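PDB 2IEE: probable ABC transporter extracellular-binding protein yckB from Bacillus subtilis, which probably serves as the extracellular solute-binding lipoprotein of a binding-protein-dependent ABC transport system, delivering a solute to its membrane partners. Local coordinates for residues T12-Q16 / N217-K223; R97-F101 / V212-S216; Y109-A114 / I202-K208; A114-K118 / L166-A170; L130-A136 / G172-L178. All blocks are in the same frame, centred on the assembly; numbering follows the deposited sequence.

Contact 1: residues T12-Q16 / N217-K223; sequences TGWEQ and NAALQKK
Trp14 and Lys223 make the main apolar contact here. The lysine chain lies over one face of the indole. Its CG sits 3.6 Å from the centroid of the Trp14 six-membered ring, only 13° off the ring normal, a CH-pi contact. The chain of Lys223 is bent at chi2 (-70°), and this carries CD and CE on across the ring toward NE1. Leu220 comes in at the ring edge, with its CD1 3.8 Å from Trp14 CE3. Ala219 packs at the base of the side chain, its CB 3.6 Å from Trp14 CB. The indole is buried, and Leu61 and Leu63 also touch it.

The polar links run through water. One water accepts from Trp14 NE1 at 3.3 Å and, weakly, from Lys223 NZ. A second water accepts from Leu220 N at 2.9 Å. It also accepts weakly from Trp14 N and donates weakly to Asn217 OD1. It therefore joins the first turns of both helices.

Gly13 and Asn217 are the N-cap residues of these helices. The contact is helix-to-helix packing: the first turn of helix 14-20 lies on that of helix 218-234, which follows the long strand 197-214 of the family 3 solute-binding fold.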
# COMPACT_ATOMS: atom_id res chain seq x y z
N THR A 12 -7.40 -24.20 11.76
CA THR A 12 -8.13 -22.93 12.01
C THR A 12 -8.25 -22.64 13.50
O THR A 12 -8.31 -23.56 14.32
CB THR A 12 -9.56 -22.99 11.41
OG1 THR A 12 -10.32 -21.86 11.86
CG2 THR A 12 -10.25 -24.28 11.84
N GLY A 13 -8.26 -21.36 13.86
CA GLY A 13 -8.40 -20.99 15.26
C GLY A 13 -7.16 -20.47 15.96
O GLY A 13 -6.04 -20.89 15.68
N TRP A 14 -7.38 -19.55 16.90
CA TRP A 14 -6.30 -18.95 17.67
C TRP A 14 -5.59 -19.94 18.60
O TRP A 14 -4.37 -19.86 18.77
CB TRP A 14 -6.83 -17.78 18.50
CG TRP A 14 -5.91 -17.40 19.62
CD1 TRP A 14 -6.08 -17.67 20.95
CD2 TRP A 14 -4.65 -16.73 19.51
NE1 TRP A 14 -5.00 -17.22 21.67
CE2 TRP A 14 -4.11 -16.63 20.80
CE3 TRP A 14 -3.93 -16.20 18.43
CZ2 TRP A 14 -2.87 -16.03 21.05
CZ3 TRP A 14 -2.69 -15.60 18.68
CH2 TRP A 14 -2.18 -15.52 19.98
N GLU A 15 -6.34 -20.85 19.21
CA GLU A 15 -5.74 -21.83 20.10
C GLU A 15 -4.88 -22.79 19.28
O GLU A 15 -3.89 -23.33 19.78
CB GLU A 15 -6.81 -22.62 20.87
CG GLU A 15 -7.68 -21.81 21.86
CD GLU A 15 -6.88 -21.12 22.96
OE1 GLU A 15 -5.78 -21.61 23.31
OE2 GLU A 15 -7.35 -20.08 23.48
N GLN A 16 -5.26 -22.99 18.02
CA GLN A 16 -4.52 -23.87 17.13
C GLN A 16 -3.20 -23.21 16.73
O GLN A 16 -2.16 -23.86 16.65
CB GLN A 16 -5.35 -24.19 15.89
CG GLN A 16 -4.75 -25.26 14.99
CD GLN A 16 -5.54 -25.47 13.70
OE1 GLN A 16 -6.73 -25.77 13.73
NE2 GLN A 16 -4.87 -25.30 12.56
N ASN A 217 -12.70 -16.23 12.76
CA ASN A 217 -11.51 -16.19 13.62
C ASN A 217 -11.46 -14.96 14.51
O ASN A 217 -10.46 -14.25 14.54
CB ASN A 217 -10.24 -16.25 12.76
CG ASN A 217 -9.66 -17.65 12.66
OD1 ASN A 217 -10.24 -18.61 13.19
ND2 ASN A 217 -8.53 -17.78 11.99
N ALA A 218 -12.55 -14.72 15.23
CA ALA A 218 -12.64 -13.57 16.12
C ALA A 218 -11.57 -13.56 17.21
O ALA A 218 -11.11 -12.49 17.63
CB ALA A 218 -14.03 -13.51 16.75
N ALA A 219 -11.18 -14.74 17.68
CA ALA A 219 -10.17 -14.85 18.73
C ALA A 219 -8.82 -14.36 18.20
O ALA A 219 -8.13 -13.59 18.87
CB ALA A 219 -10.06 -16.30 19.21
N LEU A 220 -8.44 -14.81 17.01
CA LEU A 220 -7.18 -14.39 16.40
C LEU A 220 -7.25 -12.88 16.17
O LEU A 220 -6.29 -12.15 16.45
CB LEU A 220 -6.96 -15.10 15.06
CG LEU A 220 -5.77 -14.64 14.21
CD1 LEU A 220 -4.47 -14.82 14.97
CD2 LEU A 220 -5.75 -15.45 12.92
N GLN A 221 -8.38 -12.42 15.65
CA GLN A 221 -8.60 -11.00 15.37
C GLN A 221 -8.34 -10.13 16.60
O GLN A 221 -7.65 -9.11 16.52
CB GLN A 221 -10.03 -10.76 14.89
CG GLN A 221 -10.26 -9.38 14.33
CD GLN A 221 -11.72 -9.11 14.05
OE1 GLN A 221 -12.06 -8.17 13.34
NE2 GLN A 221 -12.59 -9.94 14.62
N LYS A 222 -8.90 -10.54 17.74
CA LYS A 222 -8.73 -9.78 18.98
C LYS A 222 -7.28 -9.78 19.46
O LYS A 222 -6.77 -8.76 19.93
CB LYS A 222 -9.65 -10.34 20.07
CG LYS A 222 -9.75 -9.45 21.31
CD LYS A 222 -10.67 -10.04 22.37
CE LYS A 222 -10.86 -9.06 23.53
NZ LYS A 222 -9.55 -8.63 24.11
N LYS A 223 -6.62 -10.92 19.34
CA LYS A 223 -5.23 -11.03 19.77
C LYS A 223 -4.31 -10.17 18.91
O LYS A 223 -3.43 -9.48 19.42
CB LYS A 223 -4.79 -12.50 19.72
CG LYS A 223 -5.32 -13.33 20.89
CD LYS A 223 -4.62 -12.91 22.17
CE LYS A 223 -5.11 -13.70 23.37
NZ LYS A 223 -4.32 -13.35 24.59
O HOH W 1 -4.38 -16.28 24.75
O HOH W 2 -9.71 -17.33 16.29

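Contact 2: residues R97-F101 / V212-S216; sequences REEKF and VMKKS
Phe101 and Lys215 bring the two backbones together, with their CA atoms 4.2 Å apart. This is where the edge strand 101-103 meets strand 197-214, its antiparallel neighbour in the mixed sheet of the solute-binding fold; Met213 and Ala102 are joined by backbone bonding. The segment 97-101 begins in the last, weakly bonded turn of helix 95-98. The carbonyl of Arg97 accepts from both Lys100 N and Phe101 N, which closes that turn.

Phe101 is buried, with Val212 against it. Its CB lies 3.8 Å from CG1 of Val212. The same CB is 3.5 Å from the carbonyl O of Met213, which lies near the plane of the ring, at its edge. With CG anti to its own carbonyl carbon (chi1 -60°), the ring extends to Leu76 and Asn80 of helix 75-81. Val212 reaches Leu76 too, so strand and ring share one apolar layer under that helix. Met213, a selenomethionine, points the other way, to Leu220 and Gln221 of helix 218-234.

Lys215 covers the exposed side. Its CB rests 3.6 Å from the carbonyl carbon of Phe101. Its CD passes 3.4 Å from the carbonyl O of Glu99. Lys100 turns away and forms a salt bridge with Asp96. The chain of Lys215 is extended as far as CE and bends at chi4 (54°), and its NZ gives a weak hydrogen bond of 3.3 Å to the carbonyl O of Glu98.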
# COMPACT_ATOMS: atom_id res chain seq x y z
N ARG A 97 -15.89 -6.25 1.82
CA ARG A 97 -14.98 -7.25 2.36
C ARG A 97 -15.22 -7.54 3.84
O ARG A 97 -15.02 -8.66 4.29
CB ARG A 97 -13.53 -6.80 2.17
CG ARG A 97 -13.09 -6.80 0.72
CD ARG A 97 -11.70 -6.22 0.55
NE ARG A 97 -11.27 -6.30 -0.84
CZ ARG A 97 -10.25 -5.61 -1.35
NH1 ARG A 97 -9.56 -4.77 -0.58
NH2 ARG A 97 -9.94 -5.75 -2.63
N GLU A 98 -15.65 -6.52 4.58
CA GLU A 98 -15.90 -6.68 6.01
C GLU A 98 -17.03 -7.64 6.35
O GLU A 98 -17.14 -8.09 7.50
CB GLU A 98 -16.19 -5.32 6.64
CG GLU A 98 -15.00 -4.38 6.70
CD GLU A 98 -15.32 -3.09 7.42
OE1 GLU A 98 -16.27 -2.40 7.00
OE2 GLU A 98 -14.62 -2.76 8.39
N GLU A 99 -17.88 -7.96 5.38
CA GLU A 99 -18.97 -8.89 5.64
C GLU A 99 -18.52 -10.31 5.35
O GLU A 99 -19.17 -11.27 5.78
CB GLU A 99 -20.19 -8.53 4.78
CG GLU A 99 -21.23 -7.70 5.52
CD GLU A 99 -20.64 -6.44 6.13
OE1 GLU A 99 -20.34 -5.49 5.38
OE2 GLU A 99 -20.46 -6.41 7.37
N LYS A 100 -17.41 -10.44 4.63
CA LYS A 100 -16.87 -11.74 4.26
C LYS A 100 -15.64 -12.13 5.08
O LYS A 100 -15.33 -13.31 5.20
CB LYS A 100 -16.48 -11.75 2.78
CG LYS A 100 -17.61 -11.44 1.80
CD LYS A 100 -17.09 -11.51 0.36
CE LYS A 100 -18.20 -11.33 -0.67
NZ LYS A 100 -18.74 -9.94 -0.70
N PHE A 101 -14.95 -11.15 5.64
CA PHE A 101 -13.74 -11.42 6.42
C PHE A 101 -13.63 -10.61 7.70
O PHE A 101 -14.43 -9.70 7.95
CB PHE A 101 -12.50 -11.12 5.58
CG PHE A 101 -12.40 -11.94 4.33
CD1 PHE A 101 -11.98 -13.26 4.38
CD2 PHE A 101 -12.71 -11.37 3.09
CE1 PHE A 101 -11.86 -14.02 3.21
CE2 PHE A 101 -12.60 -12.12 1.92
CZ PHE A 101 -12.17 -13.45 1.98
N VAL A 212 -6.01 -9.36 6.94
CA VAL A 212 -7.24 -10.06 6.59
C VAL A 212 -7.27 -11.50 7.10
O VAL A 212 -6.33 -12.27 6.87
CB VAL A 212 -7.44 -10.10 5.06
CG1 VAL A 212 -8.84 -10.57 4.73
CG2 VAL A 212 -7.18 -8.72 4.46
N MSE A 213 -8.33 -11.86 7.79
CA MSE A 213 -8.46 -13.23 8.28
C MSE A 213 -9.91 -13.72 8.23
O MSE A 213 -10.84 -12.93 8.04
CB MSE A 213 -7.86 -13.36 9.69
CG MSE A 213 -8.26 -12.31 10.71
SE MSE A 213 -6.88 -11.89 12.05
CE MSE A 213 -6.99 -9.97 11.89
N LYS A 214 -10.08 -15.03 8.37
CA LYS A 214 -11.40 -15.64 8.33
C LYS A 214 -12.29 -14.93 9.34
O LYS A 214 -11.91 -14.77 10.50
CB LYS A 214 -11.27 -17.13 8.67
CG LYS A 214 -12.43 -18.01 8.23
CD LYS A 214 -12.12 -19.47 8.56
CE LYS A 214 -13.25 -20.40 8.17
NZ LYS A 214 -12.99 -21.80 8.64
N LYS A 215 -13.47 -14.50 8.91
CA LYS A 215 -14.39 -13.77 9.78
C LYS A 215 -14.79 -14.52 11.06
O LYS A 215 -15.15 -13.89 12.06
CB LYS A 215 -15.63 -13.36 8.99
CG LYS A 215 -16.50 -12.33 9.69
CD LYS A 215 -17.45 -11.65 8.72
CE LYS A 215 -18.44 -10.76 9.45
NZ LYS A 215 -17.76 -9.77 10.33
N SER A 216 -14.70 -15.84 11.04
CA SER A 216 -15.04 -16.64 12.22
C SER A 216 -13.89 -16.64 13.22
O SER A 216 -14.07 -17.00 14.38
CB SER A 216 -15.37 -18.07 11.81
OG SER A 216 -14.27 -18.67 11.14

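Contact 3: residues Y109-A114 / I202-K208; sequences YSYGTA and IKYMPNK
The Tyr204 hydroxyl OH donates to Thr113 O at 2.7 Å, tilted 31° from the carbonyl plane. Two pairs of backbone bonds join the strands. Ser110 N binds Asn207 O at 2.9 Å, and Asn207 N returns to Ser110 O. Gly112 N binds Tyr204 O at 2.8 Å, and Tyr204 N returns to Gly112 O.

Between these pairs the register slips by one residue. This is a beta bulge at Met205 and Pro206, and Met205 has a positive phi of 51°. The amide of Asn207 spans it, as ND2 donates to Met205 O at 3.2 Å. Its OD1 is taken by Gln209. These are antiparallel neighbours in the mixed sheet near the middle of the chain, consistent with strands passing between the two lobes of such proteins. Further along, a water bridges Ala114 N and Ile202 O.

One face of the Tyr204 ring packs over the backbone of Gly112. Gly112 CA is 3.8 Å from the ring centroid, a CH-pi contact. Tyr109 and Lys208, on the other face of the sheet, lie side by side. Separately, Tyr111 runs alongside Lys203, its CE1 3.9 Å from Lys203 CG. The Tyr111 ring also meets that of Tyr181.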
# COMPACT_ATOMS: atom_id res chain seq x y z
N TYR A 109 -2.84 4.29 6.43
CA TYR A 109 -3.88 5.14 5.88
C TYR A 109 -3.23 5.95 4.77
O TYR A 109 -2.12 6.45 4.92
CB TYR A 109 -4.43 6.09 6.95
CG TYR A 109 -5.02 5.39 8.16
CD1 TYR A 109 -4.21 4.77 9.10
CD2 TYR A 109 -6.40 5.36 8.35
CE1 TYR A 109 -4.76 4.14 10.21
CE2 TYR A 109 -6.96 4.73 9.46
CZ TYR A 109 -6.13 4.12 10.39
OH TYR A 109 -6.68 3.49 11.48
N SER A 110 -3.91 6.07 3.64
CA SER A 110 -3.35 6.80 2.53
C SER A 110 -4.47 7.28 1.61
O SER A 110 -5.65 7.21 1.95
CB SER A 110 -2.38 5.91 1.76
OG SER A 110 -1.65 6.64 0.79
N TYR A 111 -4.07 7.80 0.46
CA TYR A 111 -4.98 8.30 -0.56
C TYR A 111 -4.14 8.53 -1.83
O TYR A 111 -2.92 8.53 -1.77
CB TYR A 111 -5.64 9.61 -0.10
CG TYR A 111 -4.68 10.66 0.41
CD1 TYR A 111 -3.92 11.43 -0.47
CD2 TYR A 111 -4.53 10.88 1.77
CE1 TYR A 111 -3.03 12.39 0.00
CE2 TYR A 111 -3.64 11.84 2.26
CZ TYR A 111 -2.89 12.59 1.37
OH TYR A 111 -2.01 13.53 1.86
N GLY A 112 -4.81 8.69 -2.96
CA GLY A 112 -4.09 8.90 -4.20
C GLY A 112 -3.70 10.35 -4.44
O GLY A 112 -4.33 11.26 -3.91
N THR A 113 -2.65 10.56 -5.23
CA THR A 113 -2.20 11.90 -5.55
C THR A 113 -1.71 11.90 -6.99
O THR A 113 -1.89 10.93 -7.71
CB THR A 113 -1.06 12.36 -4.61
OG1 THR A 113 0.02 11.42 -4.66
CG2 THR A 113 -1.56 12.47 -3.18
N ALA A 114 -1.11 13.01 -7.40
CA ALA A 114 -0.60 13.13 -8.75
C ALA A 114 0.78 13.77 -8.78
O ALA A 114 1.04 14.74 -8.06
CB ALA A 114 -1.56 13.97 -9.59
N ILE A 202 -4.45 18.13 -5.36
CA ILE A 202 -5.16 16.92 -5.75
C ILE A 202 -4.96 15.77 -4.77
O ILE A 202 -3.85 15.30 -4.55
CB ILE A 202 -4.73 16.48 -7.17
CG1 ILE A 202 -5.21 17.53 -8.19
CG2 ILE A 202 -5.29 15.11 -7.50
CD1 ILE A 202 -4.65 17.33 -9.59
N LYS A 203 -6.07 15.34 -4.17
CA LYS A 203 -6.10 14.22 -3.22
C LYS A 203 -7.42 13.50 -3.50
O LYS A 203 -8.47 14.13 -3.55
CB LYS A 203 -6.09 14.73 -1.77
CG LYS A 203 -4.87 15.56 -1.37
CD LYS A 203 -5.03 16.10 0.05
CE LYS A 203 -3.77 16.82 0.56
NZ LYS A 203 -3.40 17.99 -0.28
N TYR A 204 -7.36 12.19 -3.70
CA TYR A 204 -8.57 11.44 -4.01
C TYR A 204 -8.55 10.00 -3.51
O TYR A 204 -7.49 9.42 -3.27
CB TYR A 204 -8.80 11.42 -5.53
CG TYR A 204 -7.60 10.88 -6.28
CD1 TYR A 204 -6.51 11.70 -6.55
CD2 TYR A 204 -7.51 9.53 -6.62
CE1 TYR A 204 -5.36 11.20 -7.13
CE2 TYR A 204 -6.35 9.02 -7.20
CZ TYR A 204 -5.28 9.86 -7.45
OH TYR A 204 -4.11 9.37 -7.96
N MSE A 205 -9.74 9.45 -3.35
CA MSE A 205 -9.93 8.07 -2.92
C MSE A 205 -9.18 7.63 -1.67
O MSE A 205 -8.23 6.84 -1.75
CB MSE A 205 -9.54 7.14 -4.07
CG MSE A 205 -9.88 5.68 -3.81
SE MSE A 205 -8.77 4.51 -4.85
CE MSE A 205 -8.97 5.39 -6.56
N PRO A 206 -9.60 8.11 -0.49
CA PRO A 206 -8.91 7.71 0.74
C PRO A 206 -9.00 6.19 0.90
O PRO A 206 -9.92 5.56 0.38
CB PRO A 206 -9.69 8.45 1.82
CG PRO A 206 -11.09 8.49 1.25
CD PRO A 206 -10.83 8.86 -0.20
N ASN A 207 -8.03 5.60 1.59
CA ASN A 207 -8.01 4.16 1.79
C ASN A 207 -7.17 3.78 3.00
O ASN A 207 -6.33 4.56 3.46
CB ASN A 207 -7.46 3.47 0.53
CG ASN A 207 -6.05 3.96 0.14
OD1 ASN A 207 -5.05 3.61 0.77
ND2 ASN A 207 -5.98 4.77 -0.90
N LYS A 208 -7.40 2.57 3.51
CA LYS A 208 -6.66 2.05 4.65
C LYS A 208 -6.49 0.55 4.50
O LYS A 208 -7.35 -0.12 3.91
CB LYS A 208 -7.39 2.37 5.97
CG LYS A 208 -8.82 1.86 6.08
CD LYS A 208 -9.48 2.43 7.33
CE LYS A 208 -10.97 2.11 7.42
NZ LYS A 208 -11.59 2.74 8.63
O HOH W 3 -1.68 15.39 -5.93

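Contact 4: residues A114-K118 / L166-A170; sequences AIVRK and LKDVA
Leu166 opens the contact from the helix side. Its CD2 methyl meets CD1 of Ile115 at 3.9 Å, the two chains passing at a slant. Ile115 has CG1 anti to its carbonyl carbon (chi1 -86°), and CD1 carries on to Leu166. Ala187 touches both side chains, so helix 181-190 joins the same apolar cluster.

Val169, three residues on, has the larger role. Its CG1 packs against the strand backbone where it leaves the sheet, with Val169 CG1 to Val116 C at 3.8 Å. Its carbonyl O accepts from NH1 of Arg117 at 2.8 Å. The donor lies in the carbonyl plane, on a lone pair, and the oxygen is only 2° out of the guanidinium plane. A bend at chi3 (-75°) folds the arginine back to this position. NH1 also bonds Thr174 O, NH2 pairs with Asp175 and NE with Asp120. With every guanidinium nitrogen engaged, the group is held firmly in orientation, and its charge is probably well balanced by the two carboxylates.

Ala170 adds a looser touch, its carbonyl O 4.0 Å from Arg117 CD. Helix 162-171 thus lies against the end of strand 108-116, with strand 176-180 bonded alongside at Ile177 and helix 181-190 next to it.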
# COMPACT_ATOMS: atom_id res chain seq x y z
N ALA A 114 -1.11 13.01 -7.40
CA ALA A 114 -0.60 13.13 -8.75
C ALA A 114 0.78 13.77 -8.78
O ALA A 114 1.04 14.74 -8.06
CB ALA A 114 -1.56 13.97 -9.59
N ILE A 115 1.66 13.23 -9.60
CA ILE A 115 2.98 13.80 -9.76
C ILE A 115 2.92 14.55 -11.08
O ILE A 115 2.49 14.02 -12.10
CB ILE A 115 4.07 12.72 -9.82
CG1 ILE A 115 4.50 12.35 -8.41
CG2 ILE A 115 5.26 13.22 -10.64
CD1 ILE A 115 5.50 11.21 -8.35
N VAL A 116 3.31 15.82 -11.03
CA VAL A 116 3.30 16.69 -12.20
C VAL A 116 4.64 17.42 -12.22
O VAL A 116 5.48 17.18 -11.36
CB VAL A 116 2.15 17.73 -12.09
CG1 VAL A 116 0.80 17.01 -12.11
CG2 VAL A 116 2.28 18.53 -10.79
N ARG A 117 4.85 18.28 -13.21
CA ARG A 117 6.10 19.03 -13.29
C ARG A 117 6.20 20.03 -12.14
O ARG A 117 5.21 20.62 -11.73
CB ARG A 117 6.21 19.78 -14.62
CG ARG A 117 6.69 18.91 -15.77
CD ARG A 117 6.73 19.69 -17.07
NE ARG A 117 5.39 19.91 -17.61
CZ ARG A 117 4.62 18.94 -18.11
NH1 ARG A 117 5.06 17.69 -18.12
NH2 ARG A 117 3.43 19.23 -18.61
N LYS A 118 7.41 20.21 -11.61
CA LYS A 118 7.63 21.15 -10.52
C LYS A 118 7.52 22.60 -10.98
O LYS A 118 7.01 23.45 -10.24
CB LYS A 118 9.01 20.93 -9.88
CG LYS A 118 9.29 21.85 -8.68
CD LYS A 118 10.71 21.69 -8.16
CE LYS A 118 10.96 20.29 -7.62
NZ LYS A 118 12.39 20.11 -7.21
N LEU A 166 9.05 9.06 -14.52
CA LEU A 166 9.28 10.35 -13.89
C LEU A 166 9.99 11.36 -14.80
O LEU A 166 9.60 12.53 -14.84
CB LEU A 166 10.06 10.16 -12.59
CG LEU A 166 9.37 9.26 -11.55
CD1 LEU A 166 10.36 8.90 -10.45
CD2 LEU A 166 8.15 9.97 -10.96
N LYS A 167 11.00 10.91 -15.53
CA LYS A 167 11.74 11.81 -16.42
C LYS A 167 10.89 12.33 -17.57
O LYS A 167 11.07 13.45 -18.03
CB LYS A 167 12.99 11.14 -16.97
CG LYS A 167 14.04 10.84 -15.91
CD LYS A 167 15.37 10.48 -16.54
CE LYS A 167 16.37 10.06 -15.47
NZ LYS A 167 16.54 11.11 -14.41
N ASP A 168 9.96 11.50 -18.05
CA ASP A 168 9.09 11.90 -19.14
C ASP A 168 8.14 13.00 -18.68
O ASP A 168 7.70 13.83 -19.48
CB ASP A 168 8.30 10.70 -19.68
CG ASP A 168 9.20 9.66 -20.34
OD1 ASP A 168 10.22 10.06 -20.95
OD2 ASP A 168 8.88 8.46 -20.27
N VAL A 169 7.82 12.99 -17.40
CA VAL A 169 6.95 14.03 -16.86
C VAL A 169 7.80 15.30 -16.84
O VAL A 169 7.40 16.34 -17.36
CB VAL A 169 6.51 13.73 -15.42
CG1 VAL A 169 5.83 14.97 -14.83
CG2 VAL A 169 5.55 12.56 -15.40
N ALA A 170 8.98 15.18 -16.25
CA ALA A 170 9.92 16.30 -16.15
C ALA A 170 10.26 16.86 -17.52
O ALA A 170 10.37 18.07 -17.70
CB ALA A 170 11.20 15.84 -15.45

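Contact 5: residues L130-A136 / G172-L178; sequences LKGKKAA and GRTDVIL
Ala136 and Val176 belong to the tight part of this contact, where the backbone is firmly tied. Ala136 N binds Val176 O at 3.0 Å, and Lys134 O accepts from both Asp175 N and Val176 N. The Ile177 CD1 methyl also meets Ala136 CB; the modelled 3.3 Å is short and its exact value doubtful. Ala135 meets Val176 on the other face of the sheet, and Leu130 and Leu178 touch tip to tip, CD2 to CD2 at 4.0 Å.

Asp175 ties the two segments where the strands begin. Its OD2 takes Lys134 N at 2.8 Å through the anti lone pair.

The outer side is looser and rich in lysine. Bent at chi3 (-69°), Lys134 brings NZ to Arg173 O at 2.8 Å, from well above the carbonyl plane. Lys133 instead reaches Ser122 O. A water joins Ala136 O to Leu178 N where the strands part.

Strands 134-136 and 176-180 are parallel neighbours connected through helix 142-149, strand 153-154 and helix 162-171, as in the alpha/beta lobes of periplasmic binding proteins.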
# COMPACT_ATOMS: atom_id res chain seq x y z
N LEU A 130 -7.27 17.28 -15.76
CA LEU A 130 -6.61 16.09 -16.30
C LEU A 130 -7.12 15.86 -17.72
O LEU A 130 -6.51 15.12 -18.50
CB LEU A 130 -6.94 14.88 -15.43
CG LEU A 130 -5.80 14.22 -14.66
CD1 LEU A 130 -5.00 15.25 -13.89
CD2 LEU A 130 -6.40 13.20 -13.71
N LYS A 131 -8.23 16.50 -18.06
CA LYS A 131 -8.82 16.36 -19.39
C LYS A 131 -7.84 16.73 -20.50
O LYS A 131 -7.38 17.87 -20.58
CB LYS A 131 -10.08 17.23 -19.50
CG LYS A 131 -10.79 17.14 -20.83
CD LYS A 131 -12.08 17.95 -20.83
CE LYS A 131 -12.74 17.96 -22.20
NZ LYS A 131 -11.87 18.62 -23.22
N GLY A 132 -7.53 15.76 -21.36
CA GLY A 132 -6.61 16.02 -22.45
C GLY A 132 -5.14 15.89 -22.10
O GLY A 132 -4.28 16.02 -22.97
N LYS A 133 -4.85 15.63 -20.83
CA LYS A 133 -3.46 15.49 -20.41
C LYS A 133 -2.95 14.08 -20.66
O LYS A 133 -3.73 13.14 -20.79
CB LYS A 133 -3.33 15.81 -18.92
CG LYS A 133 -3.69 17.23 -18.57
CD LYS A 133 -2.68 18.24 -19.09
CE LYS A 133 -3.09 19.65 -18.70
NZ LYS A 133 -2.06 20.65 -19.08
N LYS A 134 -1.63 13.95 -20.74
CA LYS A 134 -1.02 12.65 -20.96
C LYS A 134 -0.71 12.01 -19.61
O LYS A 134 0.19 12.45 -18.88
CB LYS A 134 0.26 12.81 -21.80
CG LYS A 134 -0.03 13.27 -23.23
CD LYS A 134 1.23 13.54 -24.05
CE LYS A 134 1.96 14.77 -23.54
NZ LYS A 134 3.11 15.14 -24.41
N ALA A 135 -1.48 10.97 -19.27
CA ALA A 135 -1.33 10.26 -18.01
C ALA A 135 -0.59 8.93 -18.19
O ALA A 135 -0.89 8.14 -19.09
CB ALA A 135 -2.70 10.02 -17.37
N ALA A 136 0.39 8.69 -17.33
CA ALA A 136 1.19 7.47 -17.40
C ALA A 136 1.18 6.69 -16.10
O ALA A 136 0.75 7.19 -15.06
CB ALA A 136 2.62 7.82 -17.80
N GLY A 172 8.39 16.75 -20.19
CA GLY A 172 7.26 17.29 -20.90
C GLY A 172 6.72 16.28 -21.91
O GLY A 172 5.79 16.59 -22.65
N ARG A 173 7.30 15.08 -21.95
CA ARG A 173 6.83 14.04 -22.86
C ARG A 173 5.48 13.51 -22.39
O ARG A 173 4.65 13.10 -23.19
CB ARG A 173 7.86 12.90 -22.97
CG ARG A 173 9.17 13.34 -23.59
CD ARG A 173 10.08 12.16 -23.96
NE ARG A 173 9.47 11.28 -24.95
CZ ARG A 173 9.00 10.06 -24.69
NH1 ARG A 173 9.07 9.57 -23.46
NH2 ARG A 173 8.44 9.35 -25.66
N THR A 174 5.27 13.52 -21.07
CA THR A 174 3.99 13.14 -20.47
C THR A 174 3.65 14.27 -19.51
O THR A 174 4.47 15.17 -19.29
CB THR A 174 4.06 11.82 -19.69
OG1 THR A 174 5.13 11.87 -18.74
CG2 THR A 174 4.25 10.63 -20.66
N ASP A 175 2.46 14.23 -18.92
CA ASP A 175 2.05 15.31 -18.02
C ASP A 175 1.82 14.95 -16.56
O ASP A 175 2.15 15.73 -15.66
CB ASP A 175 0.77 15.95 -18.53
CG ASP A 175 0.92 16.53 -19.90
OD1 ASP A 175 1.85 17.33 -20.09
OD2 ASP A 175 0.10 16.19 -20.78
N VAL A 176 1.24 13.78 -16.32
CA VAL A 176 0.91 13.42 -14.96
C VAL A 176 0.95 11.92 -14.70
O VAL A 176 0.76 11.11 -15.60
CB VAL A 176 -0.51 13.95 -14.66
CG1 VAL A 176 -1.50 13.30 -15.60
CG2 VAL A 176 -0.89 13.70 -13.20
N ILE A 177 1.23 11.58 -13.44
CA ILE A 177 1.26 10.19 -12.98
C ILE A 177 0.36 10.13 -11.76
O ILE A 177 0.55 10.88 -10.81
CB ILE A 177 2.66 9.73 -12.51
CG1 ILE A 177 3.68 9.92 -13.62
CG2 ILE A 177 2.61 8.25 -12.10
CD1 ILE A 177 3.37 9.13 -14.85
N LEU A 178 -0.63 9.24 -11.79
CA LEU A 178 -1.55 9.07 -10.67
C LEU A 178 -1.14 7.82 -9.89
O LEU A 178 -0.99 6.74 -10.48
CB LEU A 178 -2.98 8.92 -11.18
CG LEU A 178 -3.95 10.10 -11.00
CD1 LEU A 178 -3.26 11.41 -11.34
CD2 LEU A 178 -5.18 9.88 -11.86
O HOH W 4 -1.63 8.27 -14.45

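In the fold
Contacts 2 to 5 all reach the mixed sheet, in which strand 197-214 lies between strands 101-103 and 108-116. Contacts 2 and 3 both use strand 197-214, with centres about 24 Å apart. Contacts 3 and 4 share Ala114 on strand 108-116. Contacts 4 and 5 sit about 9 Å apart between centres and are tied by the Asp168 to Arg173 salt bridge; along the chain their segments alternate. Contact 1 encloses all the others in sequence and touches contact 2 through Met213. Its centre is about 47 Å from that of contact 5, across the centre of the chain. Strand 197-214 thus links the two halves of this elongated, probably two-lobed protein, and strand 108-116 pairs with it from the middle onward.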